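Local coordinates for peptide-binding protein (Photobacterium damsela subsp. piscicida, PDB 6SQX) that is a secreted NlpC/P60 endopeptidase, probably of the cysteine type, that cleaves the peptidoglycan of potentially competing bacteria, at residues I30-F35 against T437-I442; L398-T403 against V410-N415. One frame throughout, in Å; residues are numbered along the deposited sequence.

Contact 1: I30-F35 against T437-I442. With EDO (1,2-ethanediol), chain O.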
ATOM      1  N   ILE A  30      16.923   2.732  16.287  1.00 20.32           N
ATOM      2  CA  ILE A  30      17.112   1.373  16.773  1.00 20.51           C
ATOM      3  C   ILE A  30      17.637   0.457  15.660  1.00 19.64           C
ATOM      4  O   ILE A  30      17.730   0.835  14.493  1.00 19.94           O
ATOM      5  CB  ILE A  30      15.854   0.807  17.458  1.00 20.18           C
ATOM      6  CG1 ILE A  30      14.663   0.788  16.499  1.00 20.73           C
ATOM      7  CG2 ILE A  30      15.568   1.626  18.698  1.00 21.25           C
ATOM      8  CD1 ILE A  30      13.412   0.197  17.145  1.00 22.18           C
ATOM      9  N   THR A  31      17.992  -0.763  16.053  1.00 19.81           N
ATOM     10  CA  THR A  31      18.654  -1.674  15.124  1.00 20.11           C
ATOM     11  C   THR A  31      17.725  -2.057  13.974  1.00 19.47           C
ATOM     12  O   THR A  31      16.595  -2.501  14.207  1.00 21.01           O
ATOM     13  CB  THR A  31      19.071  -2.929  15.890  1.00 22.81           C
ATOM     14  OG1 THR A  31      20.001  -2.560  16.910  1.00 24.66           O
ATOM     15  CG2 THR A  31      19.759  -3.941  14.993  1.00 24.02           C
ATOM     16  N   GLN A  32      18.227  -1.941  12.742  1.00 18.92           N
ATOM     17  CA  GLN A  32      17.428  -2.232  11.536  1.00 18.66           C
ATOM     18  C   GLN A  32      17.611  -3.698  11.118  1.00 18.40           C
ATOM     19  O   GLN A  32      18.203  -4.032  10.075  1.00 20.44           O
ATOM     20  CB  GLN A  32      17.768  -1.257  10.420  1.00 17.94           C
ATOM     21  CG  GLN A  32      17.435   0.170  10.802  1.00 17.93           C
ATOM     22  CD  GLN A  32      15.958   0.289  11.238  1.00 17.37           C
ATOM     23  OE1 GLN A  32      15.068  -0.146  10.500  1.00 18.57           O
ATOM     24  NE2 GLN A  32      15.711   0.827  12.427  1.00 18.26           N
ATOM     25  N   ASP A  33      17.067  -4.593  11.948  1.00 18.01           N
ATOM     26  CA  ASP A  33      17.095  -6.020  11.640  1.00 19.11           C
ATOM     27  C   ASP A  33      15.965  -6.657  12.437  1.00 19.47           C
ATOM     28  O   ASP A  33      16.000  -6.643  13.669  1.00 20.52           O
ATOM     29  CB  ASP A  33      18.449  -6.605  12.038  1.00 21.16           C
ATOM     30  CG  ASP A  33      18.570  -8.100  11.721  1.00 22.59           C
ATOM     31  OD1 ASP A  33      17.581  -8.772  11.339  1.00 22.39           O
ATOM     32  OD2 ASP A  33      19.689  -8.657  11.820  1.00 25.77           O
ATOM     33  N   ALA A  34      14.951  -7.177  11.741  1.00 19.16           N
ATOM     34  CA  ALA A  34      13.801  -7.723  12.434  1.00 19.51           C
ATOM     35  C   ALA A  34      14.201  -8.857  13.365  1.00 20.55           C
ATOM     36  O   ALA A  34      13.501  -9.125  14.348  1.00 21.26           O
ATOM     37  CB  ALA A  34      12.764  -8.232  11.420  1.00 19.44           C
ATOM     38  N   PHE A  35      15.324  -9.529  13.103  1.00 21.17           N
ATOM     39  CA  PHE A  35      15.679 -10.647  13.967  1.00 21.04           C
ATOM     40  C   PHE A  35      16.125 -10.189  15.347  1.00 22.19           C
ATOM     41  O   PHE A  35      16.178 -11.018  16.263  1.00 22.85           O
ATOM     42  CB  PHE A  35      16.799 -11.490  13.332  1.00 21.16           C
ATOM     43  CG  PHE A  35      16.318 -12.375  12.204  1.00 22.52           C
ATOM     44  CD1 PHE A  35      15.591 -13.512  12.479  1.00 23.20           C
ATOM     45  CD2 PHE A  35      16.570 -12.058  10.884  1.00 21.36           C
ATOM     46  CE1 PHE A  35      15.148 -14.338  11.474  1.00 23.25           C
ATOM     47  CE2 PHE A  35      16.114 -12.886   9.854  1.00 21.43           C
ATOM     48  CZ  PHE A  35      15.384 -14.023  10.161  1.00 22.24           C
ATOM     49  N   THR A 437      11.265   3.335   4.936  1.00 15.66           N
ATOM     50  CA  THR A 437      10.750   2.263   5.777  1.00 14.94           C
ATOM     51  C   THR A 437      11.792   1.873   6.821  1.00 15.08           C
ATOM     52  O   THR A 437      12.972   1.628   6.487  1.00 15.59           O
ATOM     53  CB  THR A 437      10.373   1.042   4.911  1.00 15.35           C
ATOM     54  OG1 THR A 437       9.163   1.350   4.174  1.00 16.42           O
ATOM     55  CG2 THR A 437      10.121  -0.226   5.710  1.00 16.72           C
ATOM     56  N   LEU A 438      11.361   1.754   8.072  1.00 16.07           N
ATOM     57  CA  LEU A 438      12.245   1.417   9.184  1.00 16.11           C
ATOM     58  C   LEU A 438      11.495   0.639  10.242  1.00 15.24           C
ATOM     59  O   LEU A 438      10.251   0.674  10.306  1.00 16.78           O
ATOM     60  CB  LEU A 438      12.776   2.661   9.899  1.00 17.49           C
ATOM     61  CG  LEU A 438      13.728   3.580   9.149  1.00 18.55           C
ATOM     62  CD1 LEU A 438      13.989   4.775  10.059  1.00 19.61           C
ATOM     63  CD2 LEU A 438      15.055   2.876   8.793  1.00 18.72           C
ATOM     64  N   ILE A 439      12.245  -0.037  11.106  1.00 15.50           N
ATOM     65  CA  ILE A 439      11.720  -0.432  12.419  1.00 16.28           C
ATOM     66  C   ILE A 439      11.977   0.723  13.379  1.00 16.99           C
ATOM     67  O   ILE A 439      13.107   1.206  13.460  1.00 18.44           O
ATOM     68  CB  ILE A 439      12.378  -1.720  12.934  1.00 17.08           C
ATOM     69  CG1 ILE A 439      12.165  -2.861  11.932  1.00 17.17           C
ATOM     70  CG2 ILE A 439      11.820  -2.104  14.328  1.00 19.11           C
ATOM     71  CD1 ILE A 439      13.101  -4.032  12.181  1.00 19.70           C
ATOM     72  N   THR A 440      10.942   1.250  14.037  1.00 17.82           N
ATOM     73  CA  THR A 440      11.118   2.418  14.885  1.00 18.27           C
ATOM     74  C   THR A 440      10.417   2.215  16.222  1.00 18.46           C
ATOM     75  O   THR A 440       9.491   1.404  16.333  1.00 20.08           O
ATOM     76  CB  THR A 440      10.530   3.686  14.239  1.00 17.78           C
ATOM     77  OG1 THR A 440       9.096   3.565  14.213  1.00 18.72           O
ATOM     78  CG2 THR A 440      10.996   3.903  12.846  1.00 18.78           C
ATOM     79  N   PRO A 441      10.793   2.981  17.250  1.00 19.00           N
ATOM     80  CA  PRO A 441       9.899   3.131  18.413  1.00 20.43           C
ATOM     81  C   PRO A 441       8.536   3.601  17.926  1.00 20.20           C
ATOM     82  O   PRO A 441       8.425   4.277  16.911  1.00 20.13           O
ATOM     83  CB  PRO A 441      10.577   4.229  19.244  1.00 20.27           C
ATOM     84  CG  PRO A 441      12.077   4.115  18.850  1.00 19.85           C
ATOM     85  CD  PRO A 441      11.992   3.841  17.354  1.00 19.68           C
ATOM     86  N   ILE A 442       7.498   3.284  18.700  1.00 20.04           N
ATOM     87  CA  ILE A 442       6.189   3.880  18.434  1.00 19.89           C
ATOM     88  C   ILE A 442       6.303   5.400  18.439  1.00 20.32           C
ATOM     89  O   ILE A 442       5.767   6.093  17.554  1.00 20.15           O
ATOM     90  CB  ILE A 442       5.162   3.403  19.488  1.00 21.74           C
ATOM     91  CG1 ILE A 442       4.894   1.898  19.349  1.00 22.73           C
ATOM     92  CG2 ILE A 442       3.887   4.217  19.419  1.00 22.81           C
ATOM     93  CD1 ILE A 442       4.071   1.517  18.130  1.00 24.78           C
TER
HETATM   94  C1  EDO O 513      17.259  -1.726  20.609  1.00 37.80           C
HETATM   95  O1  EDO O 513      16.939  -2.953  21.254  1.00 50.09           O
HETATM   96  C2  EDO O 513      17.667  -1.995  19.178  1.00 34.31           C
HETATM   97  O2  EDO O 513      18.623  -1.031  18.866  1.00 30.45           O
HETATM   98  O   HOH W   1      14.573   3.656  14.370  1.00 19.15           O
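Two donors grip the carbonyl oxygen Ile439 O: the side-chain amide of Gln32 and a water. Gln32 NE2 approaches to 2.8 Å of Ile439 O, in the carbonyl plane and on a lone pair, along an almost straight bond (173°). The water donates to the same oxygen and accepts from Ile30 N, joining the two backbones. In return Ile439 N gives its hydrogen to Gln32 OE1 at 2.9 Å, again on a lone pair; this pair of bonds fixes the flip of the amide. Glutamine suits this place because one flat amide both donates and accepts, as a peptide does. Its chain sets CG beside its own backbone N and bends at chi2 (-55°), and the second N-H of NE2 reaches back to Ile30 O at 2.9 Å, a more bent bond (148°) from above the carbonyl plane that reinforces the flip. Apolar groups line the flanks: Ile30 CD1 lies 4.0 Å from Ile439 CG2 and 3.9 Å from Pro441 CD, while Ile439 CD1 reaches Ala34 CB at 4.3 Å. The small Ala34 lets the chain pass close to helix 298-308, where Asn306 bonds both Ala34 N and Asp33 OD1. Since 438-441 is an outermost strand of its sheet, a side chain of the loop thus takes the place of a further strand at the N-H and C=O that Ile439 turns away from strand 408-415.

Contact 2: L398-T403 against V410-N415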
ATOM      1  N   LEU A 398       3.035  -1.638  11.872  1.00 17.52           N
ATOM      2  CA  LEU A 398       2.847  -3.005  12.353  1.00 17.98           C
ATOM      3  C   LEU A 398       3.550  -3.155  13.701  1.00 17.74           C
ATOM      4  O   LEU A 398       4.780  -3.129  13.764  1.00 18.54           O
ATOM      5  CB  LEU A 398       3.404  -4.015  11.342  1.00 18.56           C
ATOM      6  CG  LEU A 398       3.324  -5.486  11.776  1.00 18.54           C
ATOM      7  CD1 LEU A 398       1.857  -5.883  11.920  1.00 18.60           C
ATOM      8  CD2 LEU A 398       4.075  -6.376  10.784  1.00 18.80           C
ATOM      9  N   TYR A 399       2.786  -3.288  14.781  1.00 19.33           N
ATOM     10  CA  TYR A 399       3.361  -3.495  16.109  1.00 20.11           C
ATOM     11  C   TYR A 399       4.276  -4.712  16.116  1.00 19.74           C
ATOM     12  O   TYR A 399       3.903  -5.778  15.623  1.00 21.51           O
ATOM     13  CB  TYR A 399       2.202  -3.751  17.071  1.00 21.58           C
ATOM     14  CG  TYR A 399       2.593  -4.016  18.508  1.00 22.63           C
ATOM     15  CD1 TYR A 399       3.184  -3.022  19.288  1.00 24.49           C
ATOM     16  CD2 TYR A 399       2.320  -5.245  19.111  1.00 23.28           C
ATOM     17  CE1 TYR A 399       3.518  -3.261  20.636  1.00 25.05           C
ATOM     18  CE2 TYR A 399       2.634  -5.488  20.444  1.00 24.33           C
ATOM     19  CZ  TYR A 399       3.230  -4.500  21.208  1.00 25.59           C
ATOM     20  OH  TYR A 399       3.525  -4.777  22.522  1.00 28.25           O
ATOM     21  N   MET A 400       5.484  -4.548  16.682  1.00 20.31           N
ATOM     22  CA  MET A 400       6.467  -5.631  16.734  1.00 21.40           C
ATOM     23  C   MET A 400       6.844  -6.015  18.159  1.00 22.71           C
ATOM     24  O   MET A 400       7.772  -6.788  18.345  1.00 25.54           O
ATOM     25  CB  MET A 400       7.731  -5.282  15.938  1.00 21.51           C
ATOM     26  CG  MET A 400       7.532  -5.462  14.438  1.00 21.56           C
ATOM     27  SD  MET A 400       9.007  -4.908  13.521  1.00 23.08           S
ATOM     28  CE  MET A 400      10.308  -5.970  14.216  1.00 21.68           C
ATOM     29  N   GLY A 401       6.126  -5.532  19.173  1.00 23.64           N
ATOM     30  CA  GLY A 401       6.524  -5.827  20.539  1.00 25.59           C
ATOM     31  C   GLY A 401       7.355  -4.717  21.160  1.00 25.38           C
ATOM     32  O   GLY A 401       7.056  -3.527  20.960  1.00 24.88           O
ATOM     33  N   THR A 402       8.401  -5.088  21.912  1.00 25.14           N
ATOM     34  CA  THR A 402       9.222  -4.115  22.633  1.00 25.36           C
ATOM     35  C   THR A 402      10.709  -4.385  22.411  1.00 27.12           C
ATOM     36  O   THR A 402      11.111  -5.448  21.914  1.00 29.06           O
ATOM     37  CB  THR A 402       8.920  -4.150  24.150  1.00 27.10           C
ATOM     38  OG1 THR A 402       9.211  -5.449  24.676  1.00 29.81           O
ATOM     39  CG2 THR A 402       7.455  -3.821  24.430  1.00 28.30           C
ATOM     40  N   THR A 403      11.531  -3.405  22.806  1.00 25.58           N
ATOM     41  CA  THR A 403      12.977  -3.557  22.809  1.00 26.33           C
ATOM     42  C   THR A 403      13.535  -2.676  23.920  1.00 27.68           C
ATOM     43  O   THR A 403      12.853  -1.789  24.437  1.00 28.71           O
ATOM     44  CB  THR A 403      13.565  -3.182  21.430  1.00 26.48           C
ATOM     45  OG1 THR A 403      14.896  -3.696  21.300  1.00 27.65           O
ATOM     46  CG2 THR A 403      13.591  -1.677  21.210  1.00 26.32           C
ATOM     47  N   VAL A 410      10.841   0.015  25.303  1.00 28.40           N
ATOM     48  CA  VAL A 410       9.992   0.814  24.425  1.00 26.40           C
ATOM     49  C   VAL A 410       9.250  -0.099  23.459  1.00 23.49           C
ATOM     50  O   VAL A 410       9.766  -1.142  23.043  1.00 24.66           O
ATOM     51  CB  VAL A 410      10.771   1.922  23.669  1.00 27.47           C
ATOM     52  CG1 VAL A 410      11.544   2.821  24.666  1.00 28.69           C
ATOM     53  CG2 VAL A 410      11.693   1.352  22.593  1.00 27.11           C
ATOM     54  N   ALA A 411       8.016   0.274  23.139  1.00 22.41           N
ATOM     55  CA  ALA A 411       7.263  -0.408  22.095  1.00 22.99           C
ATOM     56  C   ALA A 411       7.766   0.016  20.707  1.00 23.53           C
ATOM     57  O   ALA A 411       8.159   1.168  20.499  1.00 23.83           O
ATOM     58  CB  ALA A 411       5.780  -0.088  22.247  1.00 24.16           C
ATOM     59  N   ILE A 412       7.721  -0.920  19.739  1.00 22.08           N
ATOM     60  CA  ILE A 412       8.289  -0.702  18.405  1.00 21.32           C
ATOM     61  C   ILE A 412       7.317  -1.125  17.305  1.00 20.69           C
ATOM     62  O   ILE A 412       6.376  -1.899  17.530  1.00 21.24           O
ATOM     63  CB  ILE A 412       9.645  -1.427  18.209  1.00 22.72           C
ATOM     64  CG1 ILE A 412       9.436  -2.936  18.433  1.00 24.38           C
ATOM     65  CG2 ILE A 412      10.703  -0.907  19.203  1.00 22.38           C
ATOM     66  CD1 ILE A 412      10.496  -3.800  17.828  1.00 27.30           C
ATOM     67  N   MET A 413       7.556  -0.600  16.100  1.00 19.54           N
ATOM     68  CA  MET A 413       6.718  -0.958  14.962  1.00 18.30           C
ATOM     69  C   MET A 413       7.527  -0.929  13.668  1.00 18.14           C
ATOM     70  O   MET A 413       8.494  -0.172  13.518  1.00 18.50           O
ATOM     71  CB  MET A 413       5.494  -0.011  14.855  1.00 18.70           C
ATOM     72  CG  MET A 413       5.939   1.490  14.803  1.00 19.67           C
ATOM     73  SD  MET A 413       4.490   2.511  14.416  1.00 20.54           S
ATOM     74  CE  MET A 413       5.175   4.147  14.558  1.00 20.31           C
ATOM     75  N   PHE A 414       7.086  -1.740  12.713  1.00 17.91           N
ATOM     76  CA  PHE A 414       7.599  -1.714  11.346  1.00 17.68           C
ATOM     77  C   PHE A 414       6.712  -0.749  10.572  1.00 16.75           C
ATOM     78  O   PHE A 414       5.471  -0.895  10.604  1.00 17.24           O
ATOM     79  CB  PHE A 414       7.485  -3.118  10.759  1.00 18.48           C
ATOM     80  CG  PHE A 414       7.797  -3.206   9.296  1.00 18.03           C
ATOM     81  CD1 PHE A 414       9.075  -2.926   8.815  1.00 18.55           C
ATOM     82  CD2 PHE A 414       6.844  -3.685   8.400  1.00 19.39           C
ATOM     83  CE1 PHE A 414       9.373  -3.069   7.447  1.00 18.54           C
ATOM     84  CE2 PHE A 414       7.142  -3.836   7.051  1.00 19.99           C
ATOM     85  CZ  PHE A 414       8.415  -3.541   6.571  1.00 18.88           C
ATOM     86  N   ASN A 415       7.285   0.269   9.927  1.00 16.59           N
ATOM     87  CA  ASN A 415       6.423   1.271   9.308  1.00 16.70           C
ATOM     88  C   ASN A 415       7.185   2.089   8.275  1.00 16.33           C
ATOM     89  O   ASN A 415       8.422   2.052   8.222  1.00 17.10           O
ATOM     90  CB  ASN A 415       5.727   2.139  10.391  1.00 17.82           C
ATOM     91  CG  ASN A 415       6.670   3.114  11.144  1.00 16.89           C
ATOM     92  OD1 ASN A 415       6.400   4.311  11.244  1.00 18.02           O
ATOM     93  ND2 ASN A 415       7.750   2.594  11.711  1.00 18.90           N
TER
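Met400 and Phe414 cross obliquely, the sulfur of one against the root of the other, with Met400 SD 3.6 Å from Phe414 CB. Met400 is extended through chi2 and bends at chi3 (59°); its CB meets Ile412 CD1 at 3.7 Å, so a single flexible chain spans two neighbours. Thr403 and Val410 lie side by side and point the same way, whereas Thr403 crosses Ile412 at about a right angle, its CG2 touching Ile412 CG2 at 3.6 Å. Beta branching suits extended strands; with OG1 of Thr403 anti to its backbone N (chi1 -163°), CG2 faces Val410 and Ile412. The other face carries Tyr399 and Ala411: the edge of the tyrosine ring meets Ala411 CB, while Gly401 N lies over the centre of one ring face, 3.5 Å above its plane. The antiparallel hairpin is interrupted by a beta bulge, in which Met400 and Gly401 oppose Ile412: Met400 N bonds Ile412 O (2.9 Å) and Ile412 N bonds Gly401 O (3.0 Å). Gly401 has a positive phi (96°), and a CB there would press on the carbonyl oxygen of Met400. Leu398 and Phe414 pack on helix 326-334, which starts after the oxidised Cys324; strand 382-387 borders 395-405 on the edge away from 408-415, Tyr399 OH bonds Leu368 O of helix 361-370, and strand 438-441 follows beyond 408-415, with Ile439 against Met400 and Ile412.

From the N terminus, the chain passes first through 30-35, in the loop between strand 23-25 and helix 50-64, and then runs some 400 residues, through the SH3-type region and into the NlpC/P60 region, before 437-442 closes contact 1. Contact 2 falls within that long excursion and closes a short loop of six residues, the end of the hairpin 395-405/408-415. The two meet in one antiparallel sheet, where 408-415 and 438-441 are neighbours: Thr440 O probably accepts from Met413 N at 2.8 Å, and Ile442 N probably donates to Ala411 O. Contact 2 thus builds the sheet interior, and contact 1 brings the N-terminal segment to its edge.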